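Local coordinates for protein branched-chain-amino-acid aminotransferase (Pseudomonas aeruginosa, PDB 6NST) that probably transfers the amino group of leucine, isoleucine and valine to 2-oxoglutarate, with pyridoxal 5'-phosphate as cofactor, at residues 15-19 and 20-24; 44-48 and 49-53; 201-205 and 206-210; 275-278 and 279-283. The protein carries 1 engineered substitution. All blocks are in the same frame, centred on the assembly; numbering follows the deposited sequence.

Contact 1 (15-19 and 20-24); sequences ELVQW and RDATT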
# COMPACT_ATOMS: atom_id res chain seq x y z
N GLU A 15 34.47 30.72 10.08
CA GLU A 15 34.69 32.14 10.31
C GLU A 15 33.35 32.87 10.28
O GLU A 15 32.38 32.41 9.67
CB GLU A 15 35.62 32.75 9.25
CG GLU A 15 37.05 32.21 9.27
CD GLU A 15 37.91 32.80 8.17
OE1 GLU A 15 37.36 33.53 7.31
OE2 GLU A 15 39.13 32.54 8.16
N LEU A 16 33.31 34.01 10.96
CA LEU A 16 32.19 34.92 10.86
C LEU A 16 32.39 35.83 9.66
O LEU A 16 33.49 36.35 9.45
CB LEU A 16 32.04 35.76 12.13
CG LEU A 16 31.76 35.01 13.43
CD1 LEU A 16 31.92 35.96 14.60
CD2 LEU A 16 30.36 34.40 13.42
N VAL A 17 31.34 35.99 8.86
CA VAL A 17 31.37 36.88 7.71
C VAL A 17 30.17 37.81 7.81
O VAL A 17 29.18 37.51 8.49
CB VAL A 17 31.36 36.09 6.37
CG1 VAL A 17 29.99 35.50 6.10
CG2 VAL A 17 31.83 36.97 5.22
N GLN A 18 30.29 38.97 7.17
CA GLN A 18 29.17 39.90 7.13
C GLN A 18 27.94 39.23 6.54
O GLN A 18 28.04 38.38 5.65
CB GLN A 18 29.54 41.15 6.32
CG GLN A 18 30.69 41.95 6.89
CD GLN A 18 30.35 42.62 8.21
OE1 GLN A 18 29.18 42.72 8.59
NE2 GLN A 18 31.37 43.09 8.92
N TRP A 19 26.77 39.61 7.06
CA TRP A 19 25.52 38.96 6.67
C TRP A 19 25.32 38.98 5.16
O TRP A 19 25.07 37.95 4.54
CB TRP A 19 24.35 39.62 7.39
CG TRP A 19 23.08 38.82 7.35
CD1 TRP A 19 22.25 38.65 6.28
CD2 TRP A 19 22.49 38.10 8.44
NE1 TRP A 19 21.19 37.86 6.64
CE2 TRP A 19 21.31 37.51 7.96
CE3 TRP A 19 22.85 37.90 9.78
CZ2 TRP A 19 20.48 36.73 8.76
CZ3 TRP A 19 22.03 37.13 10.57
CH2 TRP A 19 20.86 36.55 10.06
N ARG A 20 25.45 40.17 4.55
CA ARG A 20 25.25 40.28 3.11
C ARG A 20 26.36 39.61 2.32
O ARG A 20 26.18 39.35 1.12
CB ARG A 20 25.13 41.75 2.72
CG ARG A 20 23.99 42.49 3.40
CD ARG A 20 24.04 43.98 3.12
NE ARG A 20 22.92 44.69 3.72
CZ ARG A 20 22.91 45.17 4.96
NH1 ARG A 20 23.97 45.01 5.74
NH2 ARG A 20 21.85 45.82 5.42
N ASP A 21 27.50 39.33 2.94
CA ASP A 21 28.60 38.63 2.28
C ASP A 21 28.48 37.12 2.38
O ASP A 21 29.22 36.41 1.68
CB ASP A 21 29.94 39.08 2.86
CG ASP A 21 30.28 40.52 2.53
OD1 ASP A 21 29.83 41.01 1.47
OD2 ASP A 21 30.99 41.16 3.32
N ALA A 22 27.59 36.60 3.22
CA ALA A 22 27.39 35.16 3.36
C ALA A 22 26.59 34.67 2.16
O ALA A 22 25.38 34.44 2.21
CB ALA A 22 26.68 34.84 4.68
N THR A 23 27.30 34.49 1.05
CA THR A 23 26.70 34.07 -0.21
C THR A 23 27.27 32.73 -0.63
O THR A 23 28.28 32.25 -0.11
CB THR A 23 26.93 35.11 -1.31
OG1 THR A 23 28.34 35.34 -1.46
CG2 THR A 23 26.24 36.42 -0.97
N THR A 24 26.60 32.12 -1.60
CA THR A 24 27.07 30.90 -2.23
C THR A 24 26.82 31.01 -3.73
O THR A 24 25.96 31.77 -4.18
CB THR A 24 26.38 29.65 -1.67
OG1 THR A 24 26.88 28.48 -2.33
CG2 THR A 24 24.87 29.74 -1.87

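Contact 2 (44-48 and 49-53); sequences YDTPQ and GTAIF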
# COMPACT_ATOMS: atom_id res chain seq x y z
N TYR A 44 16.46 31.76 24.04
CA TYR A 44 15.48 32.47 24.85
C TYR A 44 16.17 33.40 25.84
O TYR A 44 17.33 33.21 26.21
CB TYR A 44 14.57 31.50 25.61
CG TYR A 44 13.58 30.79 24.73
CD1 TYR A 44 12.33 31.34 24.48
CD2 TYR A 44 13.88 29.56 24.16
CE1 TYR A 44 11.42 30.69 23.68
CE2 TYR A 44 12.97 28.90 23.36
CZ TYR A 44 11.74 29.48 23.12
OH TYR A 44 10.83 28.83 22.31
N ASP A 45 15.43 34.41 26.27
CA ASP A 45 15.88 35.34 27.30
C ASP A 45 15.60 34.72 28.67
O ASP A 45 14.44 34.63 29.08
CB ASP A 45 15.17 36.68 27.14
CG ASP A 45 15.63 37.72 28.15
OD1 ASP A 45 16.72 37.54 28.73
OD2 ASP A 45 14.90 38.70 28.36
N THR A 46 16.65 34.30 29.36
CA THR A 46 16.55 33.67 30.66
C THR A 46 17.11 34.57 31.75
O THR A 46 17.87 35.50 31.46
CB THR A 46 17.30 32.33 30.67
OG1 THR A 46 18.70 32.58 30.81
CG2 THR A 46 17.04 31.56 29.39
N PRO A 47 16.75 34.34 33.01
CA PRO A 47 17.33 35.15 34.10
C PRO A 47 18.85 35.12 34.13
O PRO A 47 19.47 36.10 34.56
CB PRO A 47 16.73 34.53 35.36
CG PRO A 47 15.44 33.94 34.90
CD PRO A 47 15.70 33.43 33.51
N GLN A 48 19.47 34.02 33.69
CA GLN A 48 20.92 33.92 33.62
C GLN A 48 21.51 34.52 32.35
O GLN A 48 22.73 34.57 32.22
CB GLN A 48 21.34 32.45 33.74
CG GLN A 48 20.70 31.70 34.90
CD GLN A 48 21.00 32.33 36.24
OE1 GLN A 48 20.20 33.11 36.77
NE2 GLN A 48 22.15 32.00 36.81
N GLY A 49 20.67 34.96 31.42
CA GLY A 49 21.12 35.49 30.15
C GLY A 49 20.50 34.75 28.98
O GLY A 49 19.75 33.79 29.14
N THR A 50 20.82 35.24 27.78
CA THR A 50 20.36 34.58 26.57
C THR A 50 20.92 33.17 26.51
O THR A 50 22.14 32.97 26.55
CB THR A 50 20.78 35.38 25.34
OG1 THR A 50 20.21 36.69 25.40
CG2 THR A 50 20.31 34.69 24.06
N ALA A 51 20.03 32.18 26.43
CA ALA A 51 20.43 30.78 26.49
C ALA A 51 19.78 29.99 25.36
O ALA A 51 18.60 30.19 25.05
CB ALA A 51 20.06 30.15 27.84
N ILE A 52 20.55 29.09 24.77
CA ILE A 52 20.05 28.20 23.73
C ILE A 52 19.41 26.99 24.39
O ILE A 52 20.00 26.37 25.29
CB ILE A 52 21.19 27.78 22.78
CG1 ILE A 52 21.75 28.99 22.04
CG2 ILE A 52 20.70 26.73 21.80
CD1 ILE A 52 22.94 28.67 21.16
N PHE A 53 18.20 26.65 23.95
CA PHE A 53 17.46 25.54 24.53
C PHE A 53 17.86 24.24 23.86
O PHE A 53 17.67 24.07 22.64
CB PHE A 53 15.95 25.77 24.41
CG PHE A 53 15.13 24.67 25.03
CD1 PHE A 53 15.12 24.50 26.40
CD2 PHE A 53 14.39 23.82 24.24
CE1 PHE A 53 14.37 23.50 26.98
CE2 PHE A 53 13.63 22.81 24.82
CZ PHE A 53 13.62 22.65 26.19

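Contact 3 (201-205 and 206-210); sequences FIIKD and GVIYT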
# COMPACT_ATOMS: atom_id res chain seq x y z
N PHE A 201 -0.32 16.29 19.29
CA PHE A 201 -0.76 15.59 20.49
C PHE A 201 -2.27 15.75 20.62
O PHE A 201 -2.83 16.76 20.20
CB PHE A 201 -0.09 16.12 21.76
CG PHE A 201 1.38 15.79 21.87
CD1 PHE A 201 2.32 16.47 21.10
CD2 PHE A 201 1.82 14.83 22.76
CE1 PHE A 201 3.66 16.17 21.21
CE2 PHE A 201 3.17 14.54 22.88
CZ PHE A 201 4.09 15.21 22.10
N ILE A 202 -2.92 14.75 21.21
CA ILE A 202 -4.33 14.84 21.55
C ILE A 202 -4.51 14.34 22.98
O ILE A 202 -3.73 13.51 23.47
CB ILE A 202 -5.24 14.06 20.58
CG1 ILE A 202 -4.98 12.55 20.66
CG2 ILE A 202 -5.05 14.55 19.15
CD1 ILE A 202 -5.91 11.74 19.78
N ILE A 203 -5.54 14.85 23.65
CA ILE A 203 -5.88 14.47 25.01
C ILE A 203 -7.31 13.95 25.01
O ILE A 203 -8.20 14.58 24.43
CB ILE A 203 -5.72 15.64 26.00
CG1 ILE A 203 -4.24 15.91 26.30
CG2 ILE A 203 -6.47 15.37 27.29
CD1 ILE A 203 -3.54 16.78 25.28
N LYS A 204 -7.52 12.81 25.65
CA LYS A 204 -8.85 12.22 25.78
C LYS A 204 -8.98 11.65 27.19
O LYS A 204 -8.26 10.71 27.54
CB LYS A 204 -9.09 11.13 24.72
CG LYS A 204 -10.50 10.57 24.70
CD LYS A 204 -11.53 11.68 24.50
CE LYS A 204 -12.94 11.11 24.36
NZ LYS A 204 -13.09 10.28 23.14
N ASP A 205 -9.88 12.24 27.98
CA ASP A 205 -10.13 11.80 29.35
C ASP A 205 -8.87 11.87 30.21
O ASP A 205 -8.57 10.96 30.98
CB ASP A 205 -10.74 10.39 29.38
CG ASP A 205 -12.03 10.30 28.60
OD1 ASP A 205 -12.79 11.29 28.60
OD2 ASP A 205 -12.29 9.25 27.97
N GLY A 206 -8.13 12.96 30.07
CA GLY A 206 -6.95 13.21 30.88
C GLY A 206 -5.71 12.43 30.49
O GLY A 206 -4.71 12.51 31.21
N VAL A 207 -5.75 11.69 29.39
CA VAL A 207 -4.61 10.92 28.91
C VAL A 207 -4.10 11.55 27.63
O VAL A 207 -4.89 11.94 26.76
CB VAL A 207 -4.98 9.44 28.70
CG1 VAL A 207 -3.77 8.64 28.25
CG2 VAL A 207 -5.56 8.85 29.98
N ILE A 208 -2.78 11.66 27.51
CA ILE A 208 -2.16 12.24 26.33
C ILE A 208 -1.89 11.13 25.32
O ILE A 208 -1.32 10.08 25.66
CB ILE A 208 -0.86 12.97 26.70
CG1 ILE A 208 -1.13 14.01 27.78
CG2 ILE A 208 -0.25 13.62 25.47
CD1 ILE A 208 0.12 14.64 28.35
N TYR A 209 -2.30 11.35 24.07
CA TYR A 209 -1.99 10.45 22.97
C TYR A 209 -1.21 11.21 21.91
O TYR A 209 -1.45 12.40 21.68
CB TYR A 209 -3.27 9.86 22.36
CG TYR A 209 -4.10 9.06 23.34
CD1 TYR A 209 -5.08 9.67 24.11
CD2 TYR A 209 -3.90 7.69 23.49
CE1 TYR A 209 -5.84 8.94 25.00
CE2 TYR A 209 -4.65 6.95 24.38
CZ TYR A 209 -5.62 7.58 25.14
OH TYR A 209 -6.38 6.86 26.03
N THR A 210 -0.27 10.53 21.27
CA THR A 210 0.53 11.12 20.21
C THR A 210 0.98 10.00 19.29
O THR A 210 1.16 8.86 19.74
CB THR A 210 1.74 11.88 20.77
OG1 THR A 210 2.43 12.55 19.71
CG2 THR A 210 2.71 10.94 21.49
O HOH W 1 -8.06 8.28 27.28

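Contact 4 (275-278 and 279-283); sequences GRRG and PVTEK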
# COMPACT_ATOMS: atom_id res chain seq x y z
N GLY A 275 -13.46 24.00 21.95
CA GLY A 275 -13.01 24.98 20.99
C GLY A 275 -12.01 25.98 21.51
O GLY A 275 -11.74 26.97 20.82
N ARG A 276 -11.47 25.78 22.70
CA ARG A 276 -10.47 26.67 23.26
C ARG A 276 -9.33 25.83 23.84
O ARG A 276 -9.35 24.60 23.77
CB ARG A 276 -11.08 27.60 24.32
CG ARG A 276 -11.80 26.87 25.44
CD ARG A 276 -12.45 27.84 26.41
NE ARG A 276 -13.14 27.14 27.49
CZ ARG A 276 -14.42 26.79 27.45
NH1 ARG A 276 -15.16 27.07 26.38
NH2 ARG A 276 -14.96 26.15 28.47
N ARG A 277 -8.34 26.51 24.41
CA ARG A 277 -7.19 25.82 24.99
C ARG A 277 -7.63 25.04 26.22
O ARG A 277 -8.15 25.61 27.18
CB ARG A 277 -6.10 26.84 25.34
CG ARG A 277 -4.83 26.23 25.91
CD ARG A 277 -3.80 27.31 26.22
NE ARG A 277 -4.33 28.31 27.14
CZ ARG A 277 -3.71 29.46 27.44
NH1 ARG A 277 -2.55 29.75 26.88
NH2 ARG A 277 -4.27 30.31 28.29
N GLY A 278 -7.41 23.73 26.18
CA GLY A 278 -7.81 22.86 27.27
C GLY A 278 -6.89 22.98 28.46
O GLY A 278 -5.83 23.62 28.42
N PRO A 279 -7.29 22.33 29.56
CA PRO A 279 -6.50 22.42 30.80
C PRO A 279 -5.14 21.76 30.69
O PRO A 279 -4.13 22.32 31.14
CB PRO A 279 -7.38 21.71 31.84
CG PRO A 279 -8.75 21.63 31.22
CD PRO A 279 -8.53 21.55 29.74
N VAL A 280 -5.09 20.56 30.11
CA VAL A 280 -3.83 19.84 29.99
C VAL A 280 -2.88 20.58 29.05
O VAL A 280 -1.68 20.71 29.34
CB VAL A 280 -4.08 18.39 29.53
CG1 VAL A 280 -2.76 17.67 29.28
CG2 VAL A 280 -4.91 17.65 30.56
N THR A 281 -3.39 21.09 27.93
CA THR A 281 -2.56 21.89 27.04
C THR A 281 -1.98 23.11 27.75
O THR A 281 -0.81 23.45 27.57
CB THR A 281 -3.36 22.33 25.81
OG1 THR A 281 -3.95 21.19 25.18
CG2 THR A 281 -2.45 23.05 24.82
N GLU A 282 -2.80 23.77 28.58
CA GLU A 282 -2.34 24.98 29.25
C GLU A 282 -1.21 24.68 30.23
O GLU A 282 -0.24 25.44 30.32
CB GLU A 282 -3.51 25.66 29.97
CG GLU A 282 -3.13 26.93 30.71
CD GLU A 282 -4.32 27.62 31.36
OE1 GLU A 282 -5.46 27.13 31.20
OE2 GLU A 282 -4.11 28.66 32.03
N LYS A 283 -1.32 23.57 30.97
CA LYS A 283 -0.27 23.22 31.93
C LYS A 283 1.02 22.83 31.22
O LYS A 283 2.11 23.20 31.67
CB LYS A 283 -0.75 22.10 32.85
CG LYS A 283 -1.77 22.56 33.89
CD LYS A 283 -2.20 21.42 34.81
CE LYS A 283 -3.13 20.46 34.09
NZ LYS A 283 -3.64 19.39 35.00
O HOH W 2 -6.56 27.04 28.82
O HOH W 3 -5.98 22.94 23.79

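Contact 1 (15-19 and 20-24)
Arg20 follows Trp19 where strand 15-18 ends, and with it the chain enters a tight local turn. Its extended side chain reaches Asp5 and Asp7, both of which hold it in salt bridges. Asp21 comes next and folds back: its N makes a weak hydrogen bond to Gln18 O (2.9 Å), while the Asp21 and Gln18 side chains lie side by side, Asp21 OD2 3.3 Å from Gln18 CB. Asp21 CB meets Val17 CG2 at 3.7 Å. Ala22 N then donates to Trp19 O (3.1 Å, 152° at the hydrogen), coming from above the carbonyl plane. That oxygen has a second partner, His25 NE2 of the second subunit. Val17 holds CG1 between its backbone N and carbonyl carbon (chi1 73°), which places this methyl 3.7 Å from Ala22 CB. Ala22 is also the centre of an inverse gamma turn, closed by a weak bond from Thr23 N to Asp21 O, and here the chain bends into its next strand. Val17, Trp19 and Ala22 pack on strand 9-12, whereas Thr23 and Thr24 pair antiparallel with a strand of the second subunit, carrying the sheet across the interface.

Contact 2 (44-48 and 49-53)
Thr46 and Gly49 close a beta hairpin with a two-residue loop, a type I turn. Thr46 N reaches Gly49 O (3.1 Å) and Gly49 N reaches Thr46 O (2.9 Å), each donor standing above the carbonyl plane it meets. The tight part is the face bearing Tyr44, Thr46 and Ala51. Thr46 turns CG2 anti to its carbonyl carbon, and this methyl lies 3.7 Å from Ala51 CB. Farther from the turn, straighter bonds join Tyr44 N to Ala51 O (2.8 Å) and Ala51 N to Tyr44 O (2.9 Å), and Tyr44 O also takes a CA-H...O contact from Thr50 CA at 3.3 Å. The Tyr44 ring offers its edge to Phe53 CB, and both aromatic residues rest on Val292 of helix 279-292. Between the two segments the other face is looser: Asp45 stands opposite Thr50 without side-chain contact, and Thr50 OG1 is instead hydrogen-bonded to Glu94 O. The turn itself, with Pro47 and Gln48, is exposed. The chemistry is thus divided, with backbone bonds and apolar groups doing the joining, while the Asp45 carboxylate lies near that of Glu94, two like charges close together, which might slightly raise the proton affinity of one of them.

Contact 3 (201-205 and 206-210)
The Phe201 ring receives Thr210 over one face: OG1 sits 3.7 Å above the ring plane, over its centre, and CB makes a CH-pi contact 28° off the ring normal. Ile208 comes to the edge instead, its CG2 3.6 Å from Phe201 CD2. The Tyr209 ring has Lys204 O and a water at its edge, in its plane, while Lys204 CB approaches the same ring obliquely. Both rings belong to a beta hairpin with a two-residue loop, whose strands, 199-204 and 207-210, are joined by a type I' turn at Asp205 and Gly206, residues that adopt the positive phi angles of this turn.

The backbone bonds differ in quality along the hairpin. Tyr209 N donates almost linearly to Ile202 O (2.7 Å, 176° at the hydrogen), whereas beside the turn Val207 N stands above the carbonyl plane of Lys204 O at 3.3 Å. Thr210 puts OG1 anti to its N (chi1 -175°), where it also hydrogen-bonds Ile200 O, a tie consistent with the hydroxyl being held over the Phe201 ring. Ile203 and Ile208 lie side by side on one face, CG1 to CG1 at 3.9 Å; on the other, Ile202 CG1 packs on Tyr209 CB at 3.6 Å. Phe201 also meets the nearly parallel ring of Phe253 in strand 251-256, and helix 220-231 covers Phe201 and Ile208. At the turn end a water links the strands, its oxygen 2.5 Å from both Lys204 O and Tyr209 OH, short enough that its exact position is uncertain.

Contact 4 (275-278 and 279-283)
Arg277 and Glu282 are brought together with CG anti to the backbone N in both (chi1 -178° and 180°). The arginine then bends at chi3 (57°), whereas the glutamate runs straight on, and the two cross at about a right angle. Glu282 CG lies over one face of the Arg277 guanidinium, 3.9 Å above its plane and displaced toward the rim. Arg277 NH2 and Glu282 OE2 stay 4.1 Å apart with the oxygen well out of the guanidinium plane, so any attraction between the charges probably acts without a direct bond. A water supplies the link: it accepts from Arg277 NE (3.1 Å) and donates to Glu282 OE1 (2.6 Å) and to Arg277 O (2.7 Å).

Beneath this bridge the helix begins. Gly278 is its N-cap residue, and Gly278 O accepts Glu282 N at 3.0 Å in the first turn. A second water takes the N-H of Gly278 (2.9 Å to N) and donates to Thr281 OG1 (3.0 Å). The N-cap has no side chain to serve the helix start; instead the carboxylate of Glu251 accepts from Val280 N and Thr281 N, and its charge would also suit the positive end of the helix dipole. Arg277 NH1 is hydrogen-bonded to Gln285 OE1, about one helical turn beyond Glu282. The start of helix 279-292 is thereby set on strand 251-256 through Glu251 and Phe253, while Arg277 and Thr281 both rest on Pro263 of strand 262-267.

How the contacts relate
Contacts 3 and 4 meet directly: their centres are 11 Å apart, and Val280 CG1 of contact 4 packs on Ile203 CG1 of contact 3 at 3.8 Å. Glu251 serves both, pairing by backbone with Ile203 while its carboxylate receives N-H groups at the start of the helix of contact 4. That helix, 279-292, carries its far end to contact 2, where Leu291 and Val292 touch Phe53. Contacts 1 and 2 share one sheet, with centres 26 Å apart, whereas the centres of contacts 1 and 3 lie 46 Å apart, on opposite sides of the chain's centre. Phe53 of contact 2 is about 12 Å, side chain to side chain, from Lys160, the lysine that probably carries the cofactor, which is not attached here.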